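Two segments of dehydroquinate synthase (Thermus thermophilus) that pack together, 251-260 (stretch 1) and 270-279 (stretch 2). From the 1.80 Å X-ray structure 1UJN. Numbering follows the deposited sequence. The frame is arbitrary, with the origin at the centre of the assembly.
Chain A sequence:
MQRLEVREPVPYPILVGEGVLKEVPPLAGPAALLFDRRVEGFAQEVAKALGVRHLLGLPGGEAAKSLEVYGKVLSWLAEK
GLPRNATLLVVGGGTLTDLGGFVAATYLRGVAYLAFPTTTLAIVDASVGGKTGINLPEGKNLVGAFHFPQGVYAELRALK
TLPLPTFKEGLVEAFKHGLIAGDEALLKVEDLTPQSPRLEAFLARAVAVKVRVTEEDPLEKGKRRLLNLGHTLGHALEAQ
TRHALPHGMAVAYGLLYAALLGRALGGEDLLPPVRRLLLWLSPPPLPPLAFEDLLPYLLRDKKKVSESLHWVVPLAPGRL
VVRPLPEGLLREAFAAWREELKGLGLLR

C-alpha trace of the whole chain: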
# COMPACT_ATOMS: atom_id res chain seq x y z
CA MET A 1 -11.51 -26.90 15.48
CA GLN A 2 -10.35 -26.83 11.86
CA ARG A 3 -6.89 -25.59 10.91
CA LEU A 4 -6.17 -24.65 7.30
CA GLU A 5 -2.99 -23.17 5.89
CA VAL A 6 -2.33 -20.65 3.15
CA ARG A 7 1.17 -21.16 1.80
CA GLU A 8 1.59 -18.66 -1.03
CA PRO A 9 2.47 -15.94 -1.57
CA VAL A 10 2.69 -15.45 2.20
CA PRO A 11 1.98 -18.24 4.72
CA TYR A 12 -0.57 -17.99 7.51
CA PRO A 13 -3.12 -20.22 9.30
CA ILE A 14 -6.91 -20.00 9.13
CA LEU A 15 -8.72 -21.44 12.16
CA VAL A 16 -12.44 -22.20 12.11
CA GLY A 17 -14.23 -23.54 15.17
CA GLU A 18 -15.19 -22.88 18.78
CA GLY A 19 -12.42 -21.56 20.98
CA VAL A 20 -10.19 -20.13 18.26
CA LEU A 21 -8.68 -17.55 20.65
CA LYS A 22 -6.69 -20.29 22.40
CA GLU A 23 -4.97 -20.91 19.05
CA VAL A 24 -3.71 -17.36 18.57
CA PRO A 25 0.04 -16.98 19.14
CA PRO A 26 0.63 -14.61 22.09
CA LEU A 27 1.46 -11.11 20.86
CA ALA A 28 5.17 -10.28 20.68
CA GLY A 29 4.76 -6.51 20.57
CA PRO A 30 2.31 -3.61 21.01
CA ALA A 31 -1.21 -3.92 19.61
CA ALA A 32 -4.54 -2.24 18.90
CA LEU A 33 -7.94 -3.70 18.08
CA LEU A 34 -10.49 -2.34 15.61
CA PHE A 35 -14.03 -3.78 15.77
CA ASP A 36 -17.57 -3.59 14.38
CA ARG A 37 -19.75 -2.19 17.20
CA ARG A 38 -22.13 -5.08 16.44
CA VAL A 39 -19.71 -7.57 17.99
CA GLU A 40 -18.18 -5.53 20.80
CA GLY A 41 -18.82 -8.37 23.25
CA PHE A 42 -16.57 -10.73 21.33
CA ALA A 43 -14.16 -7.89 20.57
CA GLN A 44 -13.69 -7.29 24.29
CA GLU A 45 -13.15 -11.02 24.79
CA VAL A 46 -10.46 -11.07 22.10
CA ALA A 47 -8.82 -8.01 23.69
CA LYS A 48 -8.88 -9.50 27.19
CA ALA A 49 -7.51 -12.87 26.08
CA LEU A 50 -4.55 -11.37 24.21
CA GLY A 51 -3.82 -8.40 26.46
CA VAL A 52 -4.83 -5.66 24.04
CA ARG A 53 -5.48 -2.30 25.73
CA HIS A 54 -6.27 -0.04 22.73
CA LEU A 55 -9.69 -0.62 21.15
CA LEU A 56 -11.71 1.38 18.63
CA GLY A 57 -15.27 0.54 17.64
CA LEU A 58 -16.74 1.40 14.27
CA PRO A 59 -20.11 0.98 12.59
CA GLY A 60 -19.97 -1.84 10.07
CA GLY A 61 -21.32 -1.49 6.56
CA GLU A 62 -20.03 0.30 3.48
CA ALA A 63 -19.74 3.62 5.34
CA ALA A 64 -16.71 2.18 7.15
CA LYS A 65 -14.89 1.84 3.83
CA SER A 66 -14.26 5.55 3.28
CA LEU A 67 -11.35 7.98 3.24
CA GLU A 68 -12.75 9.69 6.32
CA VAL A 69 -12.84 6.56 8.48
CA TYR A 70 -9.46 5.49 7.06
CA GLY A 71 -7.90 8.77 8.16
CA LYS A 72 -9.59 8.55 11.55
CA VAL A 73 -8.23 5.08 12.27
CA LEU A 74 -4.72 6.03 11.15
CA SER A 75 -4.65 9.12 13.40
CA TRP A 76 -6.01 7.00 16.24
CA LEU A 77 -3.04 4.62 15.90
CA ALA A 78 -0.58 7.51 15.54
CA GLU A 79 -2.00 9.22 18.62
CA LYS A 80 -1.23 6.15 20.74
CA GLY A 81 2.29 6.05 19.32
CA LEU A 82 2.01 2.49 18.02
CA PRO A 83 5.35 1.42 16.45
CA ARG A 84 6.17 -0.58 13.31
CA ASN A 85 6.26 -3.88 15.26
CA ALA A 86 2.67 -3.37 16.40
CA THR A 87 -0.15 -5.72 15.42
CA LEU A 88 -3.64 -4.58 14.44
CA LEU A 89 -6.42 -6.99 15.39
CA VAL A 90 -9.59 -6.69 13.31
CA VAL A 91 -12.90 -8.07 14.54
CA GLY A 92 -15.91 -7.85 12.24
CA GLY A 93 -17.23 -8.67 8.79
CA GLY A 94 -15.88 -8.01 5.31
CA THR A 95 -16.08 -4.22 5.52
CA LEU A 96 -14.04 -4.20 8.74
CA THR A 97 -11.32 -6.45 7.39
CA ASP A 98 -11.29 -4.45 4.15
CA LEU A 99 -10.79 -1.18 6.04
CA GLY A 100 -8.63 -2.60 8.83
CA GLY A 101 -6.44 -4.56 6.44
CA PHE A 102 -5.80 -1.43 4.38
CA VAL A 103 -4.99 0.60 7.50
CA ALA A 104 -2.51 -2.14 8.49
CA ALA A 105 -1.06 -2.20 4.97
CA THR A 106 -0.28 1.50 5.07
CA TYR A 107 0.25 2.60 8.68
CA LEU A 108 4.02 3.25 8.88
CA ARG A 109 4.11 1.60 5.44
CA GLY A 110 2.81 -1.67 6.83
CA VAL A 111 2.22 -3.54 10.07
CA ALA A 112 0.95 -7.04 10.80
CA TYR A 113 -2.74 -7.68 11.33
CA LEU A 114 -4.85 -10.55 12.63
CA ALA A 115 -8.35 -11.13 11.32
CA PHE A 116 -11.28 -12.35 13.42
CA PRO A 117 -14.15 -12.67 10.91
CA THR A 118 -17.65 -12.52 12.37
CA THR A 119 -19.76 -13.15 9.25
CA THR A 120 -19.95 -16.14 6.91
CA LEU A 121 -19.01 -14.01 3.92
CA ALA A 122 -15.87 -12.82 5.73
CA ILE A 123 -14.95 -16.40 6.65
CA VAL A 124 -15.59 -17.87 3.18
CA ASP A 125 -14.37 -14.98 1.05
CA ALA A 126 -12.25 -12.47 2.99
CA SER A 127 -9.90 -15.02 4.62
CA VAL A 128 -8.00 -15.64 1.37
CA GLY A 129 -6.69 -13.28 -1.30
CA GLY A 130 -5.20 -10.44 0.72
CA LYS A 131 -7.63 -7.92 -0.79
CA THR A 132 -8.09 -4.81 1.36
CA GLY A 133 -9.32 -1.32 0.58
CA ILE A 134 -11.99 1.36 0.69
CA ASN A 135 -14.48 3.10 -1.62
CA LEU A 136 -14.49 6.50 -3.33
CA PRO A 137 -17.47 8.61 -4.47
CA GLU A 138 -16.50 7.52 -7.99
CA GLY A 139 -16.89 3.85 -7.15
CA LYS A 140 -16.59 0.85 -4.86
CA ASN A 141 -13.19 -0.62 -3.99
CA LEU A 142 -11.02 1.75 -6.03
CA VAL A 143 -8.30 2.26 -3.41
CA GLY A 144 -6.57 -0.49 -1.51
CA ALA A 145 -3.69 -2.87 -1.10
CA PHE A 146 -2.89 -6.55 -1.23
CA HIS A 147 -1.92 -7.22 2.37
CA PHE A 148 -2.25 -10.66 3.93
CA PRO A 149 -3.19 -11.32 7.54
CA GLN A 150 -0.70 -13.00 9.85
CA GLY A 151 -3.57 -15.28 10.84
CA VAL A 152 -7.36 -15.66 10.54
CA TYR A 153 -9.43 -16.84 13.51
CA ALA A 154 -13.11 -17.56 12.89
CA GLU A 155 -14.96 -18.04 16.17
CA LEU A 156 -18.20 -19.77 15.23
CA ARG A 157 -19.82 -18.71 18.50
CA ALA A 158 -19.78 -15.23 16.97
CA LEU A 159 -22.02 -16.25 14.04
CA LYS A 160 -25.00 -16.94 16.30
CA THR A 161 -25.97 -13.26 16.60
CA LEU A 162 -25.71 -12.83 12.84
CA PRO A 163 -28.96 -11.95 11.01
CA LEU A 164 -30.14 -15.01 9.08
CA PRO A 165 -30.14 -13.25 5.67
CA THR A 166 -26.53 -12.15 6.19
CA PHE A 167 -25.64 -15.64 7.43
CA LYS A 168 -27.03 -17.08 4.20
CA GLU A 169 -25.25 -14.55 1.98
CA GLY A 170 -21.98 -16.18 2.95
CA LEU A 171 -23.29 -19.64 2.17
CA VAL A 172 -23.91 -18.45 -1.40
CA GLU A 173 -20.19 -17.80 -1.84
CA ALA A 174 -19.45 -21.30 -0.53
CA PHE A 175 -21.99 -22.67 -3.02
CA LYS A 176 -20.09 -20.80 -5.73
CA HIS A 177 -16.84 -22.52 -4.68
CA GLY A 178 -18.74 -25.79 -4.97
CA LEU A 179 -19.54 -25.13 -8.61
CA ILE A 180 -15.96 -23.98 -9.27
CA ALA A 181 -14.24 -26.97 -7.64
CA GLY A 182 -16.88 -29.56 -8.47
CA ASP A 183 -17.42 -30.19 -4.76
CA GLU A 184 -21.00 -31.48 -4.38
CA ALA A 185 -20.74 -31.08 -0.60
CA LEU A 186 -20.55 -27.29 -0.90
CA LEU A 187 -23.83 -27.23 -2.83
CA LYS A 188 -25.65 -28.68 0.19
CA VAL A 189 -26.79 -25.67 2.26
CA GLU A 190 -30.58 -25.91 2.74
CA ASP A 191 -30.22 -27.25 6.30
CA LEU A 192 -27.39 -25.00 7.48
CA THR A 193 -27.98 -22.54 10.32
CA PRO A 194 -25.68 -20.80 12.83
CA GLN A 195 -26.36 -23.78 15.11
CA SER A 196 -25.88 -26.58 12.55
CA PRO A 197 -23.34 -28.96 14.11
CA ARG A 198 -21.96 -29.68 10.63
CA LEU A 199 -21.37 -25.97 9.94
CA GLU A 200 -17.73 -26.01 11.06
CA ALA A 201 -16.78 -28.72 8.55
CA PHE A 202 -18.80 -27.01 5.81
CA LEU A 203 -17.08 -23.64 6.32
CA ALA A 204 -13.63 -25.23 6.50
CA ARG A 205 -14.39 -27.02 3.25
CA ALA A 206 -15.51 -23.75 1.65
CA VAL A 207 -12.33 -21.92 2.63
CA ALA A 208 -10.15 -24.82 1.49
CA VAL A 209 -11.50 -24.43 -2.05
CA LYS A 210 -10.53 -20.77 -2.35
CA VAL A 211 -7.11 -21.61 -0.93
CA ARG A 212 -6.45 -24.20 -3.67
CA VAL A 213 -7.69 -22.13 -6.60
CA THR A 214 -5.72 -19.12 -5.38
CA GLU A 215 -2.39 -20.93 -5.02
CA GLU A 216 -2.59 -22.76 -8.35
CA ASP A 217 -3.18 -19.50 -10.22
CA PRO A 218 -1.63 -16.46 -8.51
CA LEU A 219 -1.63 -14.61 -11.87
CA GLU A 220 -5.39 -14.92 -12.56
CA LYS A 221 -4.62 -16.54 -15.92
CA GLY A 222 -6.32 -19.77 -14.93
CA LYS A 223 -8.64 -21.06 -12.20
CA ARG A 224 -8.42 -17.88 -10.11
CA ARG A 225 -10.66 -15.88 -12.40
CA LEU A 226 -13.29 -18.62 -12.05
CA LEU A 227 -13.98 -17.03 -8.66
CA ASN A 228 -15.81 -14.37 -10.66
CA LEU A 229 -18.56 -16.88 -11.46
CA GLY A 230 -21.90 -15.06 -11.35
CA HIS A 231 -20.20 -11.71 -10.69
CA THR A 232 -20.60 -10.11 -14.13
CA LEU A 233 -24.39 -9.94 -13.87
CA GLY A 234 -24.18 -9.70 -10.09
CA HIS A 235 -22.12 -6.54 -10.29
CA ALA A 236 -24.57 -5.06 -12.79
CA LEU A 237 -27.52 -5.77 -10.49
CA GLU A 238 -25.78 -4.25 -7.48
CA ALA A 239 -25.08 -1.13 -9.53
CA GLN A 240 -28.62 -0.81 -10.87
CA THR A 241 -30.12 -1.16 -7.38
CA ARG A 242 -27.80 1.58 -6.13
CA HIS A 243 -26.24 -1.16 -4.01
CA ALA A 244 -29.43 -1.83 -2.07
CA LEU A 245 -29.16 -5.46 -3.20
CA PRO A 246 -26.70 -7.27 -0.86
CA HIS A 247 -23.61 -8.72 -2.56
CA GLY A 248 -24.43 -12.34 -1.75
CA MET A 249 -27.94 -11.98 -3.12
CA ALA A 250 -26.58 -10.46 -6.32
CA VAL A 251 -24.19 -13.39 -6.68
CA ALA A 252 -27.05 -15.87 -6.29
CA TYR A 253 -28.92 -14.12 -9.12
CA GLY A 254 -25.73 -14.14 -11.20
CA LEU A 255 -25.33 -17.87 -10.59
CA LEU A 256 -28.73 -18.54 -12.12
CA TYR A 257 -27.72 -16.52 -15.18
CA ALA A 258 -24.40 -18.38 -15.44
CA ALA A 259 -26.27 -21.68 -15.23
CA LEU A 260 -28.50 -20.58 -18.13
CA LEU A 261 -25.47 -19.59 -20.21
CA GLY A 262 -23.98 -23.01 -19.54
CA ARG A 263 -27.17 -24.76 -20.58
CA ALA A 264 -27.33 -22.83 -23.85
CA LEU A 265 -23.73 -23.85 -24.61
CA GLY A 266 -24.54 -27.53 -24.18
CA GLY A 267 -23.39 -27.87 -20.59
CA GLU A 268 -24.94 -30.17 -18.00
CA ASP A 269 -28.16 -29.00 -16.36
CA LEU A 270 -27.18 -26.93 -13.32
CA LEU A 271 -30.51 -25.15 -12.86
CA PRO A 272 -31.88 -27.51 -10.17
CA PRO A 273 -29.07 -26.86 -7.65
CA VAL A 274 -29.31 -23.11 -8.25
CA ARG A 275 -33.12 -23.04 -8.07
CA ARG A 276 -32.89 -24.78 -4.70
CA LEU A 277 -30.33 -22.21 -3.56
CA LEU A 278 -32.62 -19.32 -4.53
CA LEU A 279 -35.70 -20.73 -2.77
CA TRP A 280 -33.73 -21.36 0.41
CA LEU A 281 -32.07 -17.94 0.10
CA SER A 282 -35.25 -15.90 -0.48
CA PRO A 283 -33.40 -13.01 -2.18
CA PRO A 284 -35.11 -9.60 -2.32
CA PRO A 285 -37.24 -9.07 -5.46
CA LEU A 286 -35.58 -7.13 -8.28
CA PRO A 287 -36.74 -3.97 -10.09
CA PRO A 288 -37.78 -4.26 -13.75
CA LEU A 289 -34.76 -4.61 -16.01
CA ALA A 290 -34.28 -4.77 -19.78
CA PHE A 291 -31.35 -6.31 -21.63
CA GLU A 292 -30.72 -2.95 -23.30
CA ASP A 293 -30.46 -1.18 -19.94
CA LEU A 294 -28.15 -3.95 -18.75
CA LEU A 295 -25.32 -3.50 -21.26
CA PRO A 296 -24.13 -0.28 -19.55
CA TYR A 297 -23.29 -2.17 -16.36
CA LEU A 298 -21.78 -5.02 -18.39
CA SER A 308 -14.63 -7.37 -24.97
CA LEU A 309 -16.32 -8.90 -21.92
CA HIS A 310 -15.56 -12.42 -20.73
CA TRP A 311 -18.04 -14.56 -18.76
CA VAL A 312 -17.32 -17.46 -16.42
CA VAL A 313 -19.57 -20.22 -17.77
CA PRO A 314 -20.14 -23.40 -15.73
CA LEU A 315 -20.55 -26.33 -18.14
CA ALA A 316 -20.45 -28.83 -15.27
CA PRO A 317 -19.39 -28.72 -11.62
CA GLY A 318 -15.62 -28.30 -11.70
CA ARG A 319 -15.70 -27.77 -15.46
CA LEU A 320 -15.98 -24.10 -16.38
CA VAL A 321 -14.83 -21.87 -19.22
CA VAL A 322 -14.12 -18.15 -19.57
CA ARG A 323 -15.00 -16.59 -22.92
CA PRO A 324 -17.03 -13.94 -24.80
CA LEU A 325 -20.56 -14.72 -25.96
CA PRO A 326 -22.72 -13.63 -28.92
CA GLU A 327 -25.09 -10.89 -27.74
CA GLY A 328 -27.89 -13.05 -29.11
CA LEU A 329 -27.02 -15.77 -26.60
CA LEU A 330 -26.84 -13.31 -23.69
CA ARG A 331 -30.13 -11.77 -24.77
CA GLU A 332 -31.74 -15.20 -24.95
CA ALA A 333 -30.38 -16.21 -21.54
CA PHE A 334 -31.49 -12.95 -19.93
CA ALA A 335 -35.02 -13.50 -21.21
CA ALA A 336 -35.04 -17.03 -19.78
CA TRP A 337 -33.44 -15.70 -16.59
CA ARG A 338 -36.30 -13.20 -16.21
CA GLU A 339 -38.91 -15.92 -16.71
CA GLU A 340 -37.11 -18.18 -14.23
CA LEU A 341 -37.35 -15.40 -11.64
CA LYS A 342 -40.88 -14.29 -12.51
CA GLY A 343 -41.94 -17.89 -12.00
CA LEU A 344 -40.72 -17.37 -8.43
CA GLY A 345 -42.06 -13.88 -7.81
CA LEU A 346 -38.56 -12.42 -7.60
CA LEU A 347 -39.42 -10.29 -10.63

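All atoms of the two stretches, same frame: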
# COMPACT_ATOMS: atom_id res chain seq x y z
N VAL A 251 -24.94 -12.24 -6.18
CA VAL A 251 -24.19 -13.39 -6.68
C VAL A 251 -25.14 -14.54 -6.98
O VAL A 251 -25.01 -15.20 -8.02
CB VAL A 251 -23.14 -13.86 -5.65
CG1 VAL A 251 -22.53 -15.18 -6.10
CG2 VAL A 251 -22.05 -12.80 -5.51
N ALA A 252 -26.09 -14.78 -6.09
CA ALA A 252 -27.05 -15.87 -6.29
C ALA A 252 -27.79 -15.68 -7.61
O ALA A 252 -27.97 -16.63 -8.38
CB ALA A 252 -28.05 -15.91 -5.13
N TYR A 253 -28.21 -14.44 -7.87
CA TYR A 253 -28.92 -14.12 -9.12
C TYR A 253 -27.98 -14.34 -10.31
O TYR A 253 -28.41 -14.83 -11.35
CB TYR A 253 -29.39 -12.66 -9.10
CG TYR A 253 -30.66 -12.42 -8.33
CD1 TYR A 253 -30.72 -11.45 -7.32
CD2 TYR A 253 -31.83 -13.12 -8.62
CE1 TYR A 253 -31.91 -11.19 -6.64
CE2 TYR A 253 -33.02 -12.87 -7.95
CZ TYR A 253 -33.05 -11.90 -6.96
OH TYR A 253 -34.24 -11.64 -6.32
N GLY A 254 -26.71 -13.97 -10.14
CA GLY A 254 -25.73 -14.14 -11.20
C GLY A 254 -25.45 -15.61 -11.48
O GLY A 254 -25.16 -15.99 -12.61
N LEU A 255 -25.55 -16.44 -10.44
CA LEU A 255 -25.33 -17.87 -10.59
C LEU A 255 -26.41 -18.51 -11.46
O LEU A 255 -26.14 -19.43 -12.24
CB LEU A 255 -25.29 -18.56 -9.23
CG LEU A 255 -24.08 -18.18 -8.36
CD1 LEU A 255 -24.16 -18.90 -7.03
CD2 LEU A 255 -22.81 -18.55 -9.09
N LEU A 256 -27.64 -18.02 -11.32
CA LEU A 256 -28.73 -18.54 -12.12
C LEU A 256 -28.47 -18.19 -13.58
O LEU A 256 -28.66 -19.02 -14.48
CB LEU A 256 -30.07 -17.94 -11.68
CG LEU A 256 -31.29 -18.36 -12.50
CD1 LEU A 256 -31.47 -19.87 -12.41
CD2 LEU A 256 -32.52 -17.65 -12.00
N TYR A 257 -28.01 -16.97 -13.82
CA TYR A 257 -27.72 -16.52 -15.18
C TYR A 257 -26.59 -17.36 -15.78
O TYR A 257 -26.68 -17.80 -16.92
CB TYR A 257 -27.32 -15.05 -15.19
CG TYR A 257 -27.25 -14.44 -16.57
CD1 TYR A 257 -28.40 -14.26 -17.34
CD2 TYR A 257 -26.03 -14.06 -17.12
CE1 TYR A 257 -28.34 -13.69 -18.62
CE2 TYR A 257 -25.95 -13.50 -18.40
CZ TYR A 257 -27.11 -13.32 -19.14
OH TYR A 257 -27.03 -12.77 -20.40
N ALA A 258 -25.55 -17.58 -14.99
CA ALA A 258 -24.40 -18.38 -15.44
C ALA A 258 -24.86 -19.78 -15.81
O ALA A 258 -24.43 -20.34 -16.83
CB ALA A 258 -23.35 -18.45 -14.33
N ALA A 259 -25.74 -20.35 -14.98
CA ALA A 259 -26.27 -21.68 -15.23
C ALA A 259 -27.01 -21.71 -16.57
O ALA A 259 -26.92 -22.68 -17.31
CB ALA A 259 -27.19 -22.09 -14.10
N LEU A 260 -27.75 -20.64 -16.87
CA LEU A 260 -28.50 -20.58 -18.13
C LEU A 260 -27.55 -20.45 -19.32
O LEU A 260 -27.81 -21.00 -20.40
CB LEU A 260 -29.51 -19.43 -18.10
CG LEU A 260 -30.64 -19.68 -17.09
CD1 LEU A 260 -31.43 -18.41 -16.85
CD2 LEU A 260 -31.54 -20.81 -17.62
N LEU A 270 -27.54 -27.38 -14.66
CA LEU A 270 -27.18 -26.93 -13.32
C LEU A 270 -28.26 -26.04 -12.71
O LEU A 270 -28.04 -25.42 -11.67
CB LEU A 270 -25.85 -26.16 -13.36
CG LEU A 270 -24.61 -26.93 -13.82
CD1 LEU A 270 -23.41 -26.00 -13.83
CD2 LEU A 270 -24.37 -28.11 -12.90
N LEU A 271 -29.42 -25.98 -13.35
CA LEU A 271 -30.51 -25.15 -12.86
C LEU A 271 -31.13 -25.66 -11.56
O LEU A 271 -31.47 -24.86 -10.68
CB LEU A 271 -31.59 -25.01 -13.93
CG LEU A 271 -31.33 -24.01 -15.07
CD1 LEU A 271 -31.32 -22.60 -14.51
CD2 LEU A 271 -30.02 -24.33 -15.76
N PRO A 272 -31.29 -26.99 -11.41
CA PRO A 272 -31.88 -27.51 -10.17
C PRO A 272 -31.15 -27.06 -8.90
O PRO A 272 -31.77 -26.52 -7.98
CB PRO A 272 -31.82 -29.02 -10.37
CG PRO A 272 -32.03 -29.16 -11.84
CD PRO A 272 -31.12 -28.07 -12.39
N PRO A 273 -29.82 -27.27 -8.83
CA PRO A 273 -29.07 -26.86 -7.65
C PRO A 273 -29.23 -25.36 -7.35
O PRO A 273 -29.39 -24.96 -6.20
CB PRO A 273 -27.63 -27.22 -8.01
CG PRO A 273 -27.79 -28.35 -8.97
CD PRO A 273 -28.93 -27.89 -9.83
N VAL A 274 -29.19 -24.55 -8.40
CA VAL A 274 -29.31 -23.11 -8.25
C VAL A 274 -30.73 -22.69 -7.88
O VAL A 274 -30.92 -21.75 -7.11
CB VAL A 274 -28.86 -22.36 -9.53
CG1 VAL A 274 -29.03 -20.86 -9.35
CG2 VAL A 274 -27.41 -22.69 -9.83
N ARG A 275 -31.74 -23.38 -8.41
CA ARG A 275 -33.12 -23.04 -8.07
C ARG A 275 -33.30 -23.29 -6.58
O ARG A 275 -33.87 -22.46 -5.87
CB ARG A 275 -34.12 -23.88 -8.87
CG ARG A 275 -34.11 -23.64 -10.37
CD ARG A 275 -35.42 -24.10 -11.00
NE ARG A 275 -35.37 -24.12 -12.46
CZ ARG A 275 -34.93 -25.15 -13.18
NH1 ARG A 275 -34.51 -26.25 -12.58
NH2 ARG A 275 -34.91 -25.07 -14.50
N ARG A 276 -32.81 -24.43 -6.11
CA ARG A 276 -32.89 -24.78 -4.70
C ARG A 276 -32.26 -23.68 -3.86
O ARG A 276 -32.85 -23.23 -2.87
CB ARG A 276 -32.15 -26.10 -4.41
CG ARG A 276 -33.02 -27.34 -4.46
CD ARG A 276 -32.34 -28.51 -3.75
NE ARG A 276 -31.15 -29.00 -4.44
CZ ARG A 276 -31.16 -29.60 -5.63
NH1 ARG A 276 -32.30 -29.79 -6.27
NH2 ARG A 276 -30.02 -30.01 -6.17
N LEU A 277 -31.07 -23.26 -4.26
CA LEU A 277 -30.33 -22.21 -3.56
C LEU A 277 -31.17 -20.95 -3.41
O LEU A 277 -31.24 -20.36 -2.33
CB LEU A 277 -29.05 -21.87 -4.33
CG LEU A 277 -28.26 -20.66 -3.81
CD1 LEU A 277 -27.66 -20.99 -2.46
CD2 LEU A 277 -27.17 -20.27 -4.80
N LEU A 278 -31.80 -20.53 -4.51
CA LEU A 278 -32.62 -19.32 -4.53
C LEU A 278 -33.88 -19.40 -3.67
O LEU A 278 -34.29 -18.39 -3.09
CB LEU A 278 -33.01 -18.97 -5.97
CG LEU A 278 -31.84 -18.49 -6.84
CD1 LEU A 278 -32.26 -18.43 -8.30
CD2 LEU A 278 -31.37 -17.13 -6.35
N LEU A 279 -34.50 -20.57 -3.59
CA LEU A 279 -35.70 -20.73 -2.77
C LEU A 279 -35.33 -20.68 -1.30
O LEU A 279 -36.02 -20.06 -0.49
CB LEU A 279 -36.39 -22.06 -3.09
CG LEU A 279 -37.04 -22.17 -4.46
CD1 LEU A 279 -37.76 -23.50 -4.59
CD2 LEU A 279 -38.02 -21.02 -4.66
O HOH W 1 -26.88 -25.47 -16.61

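What kind of contact joins the two stretches? Two nearly antiparallel helices, their axes 9.5 Å apart at closest and 163° between directions, meet through apolar side chains, burying 483 Å² over both sides. No direct hydrogen bond crosses between them; the backbone polar groups are largely occupied within each helix.

How does Leu-278, which has the most surface covered, find its place? Its CA-to-CB bond points toward the first helix, and its two methyls reach different neighbours: CD2 lies 3.7 Å from CB of Ala-252, while CD1 lies 3.8 Å from CD2 of Leu-256. The small side chain of Ala-252 leaves room for this branched leucine.

What does Leu-271 do at the other end? Its CB sets off sideways, but with chi1 and chi2 both m the end of the side chain comes nearer. The branched end suits the place: CD1 sits 3.4 Å from CD1 of Leu-256 and 3.6 Å from CD2 of Leu-260, while CD2 is 4.0 Å from the small, inward-pointing CB of Ala-259.

What fills the middle, and is anything polar involved? Val-274 lays CG1 3.6 Å from CA of Leu-256, a short side chain suited to close backbones. Near Leu-271, one water lies between the stretches, 2.9 Å from O of Ala-259 and 2.8 Å from N of Leu-270, whose hydrogen bond it accepts.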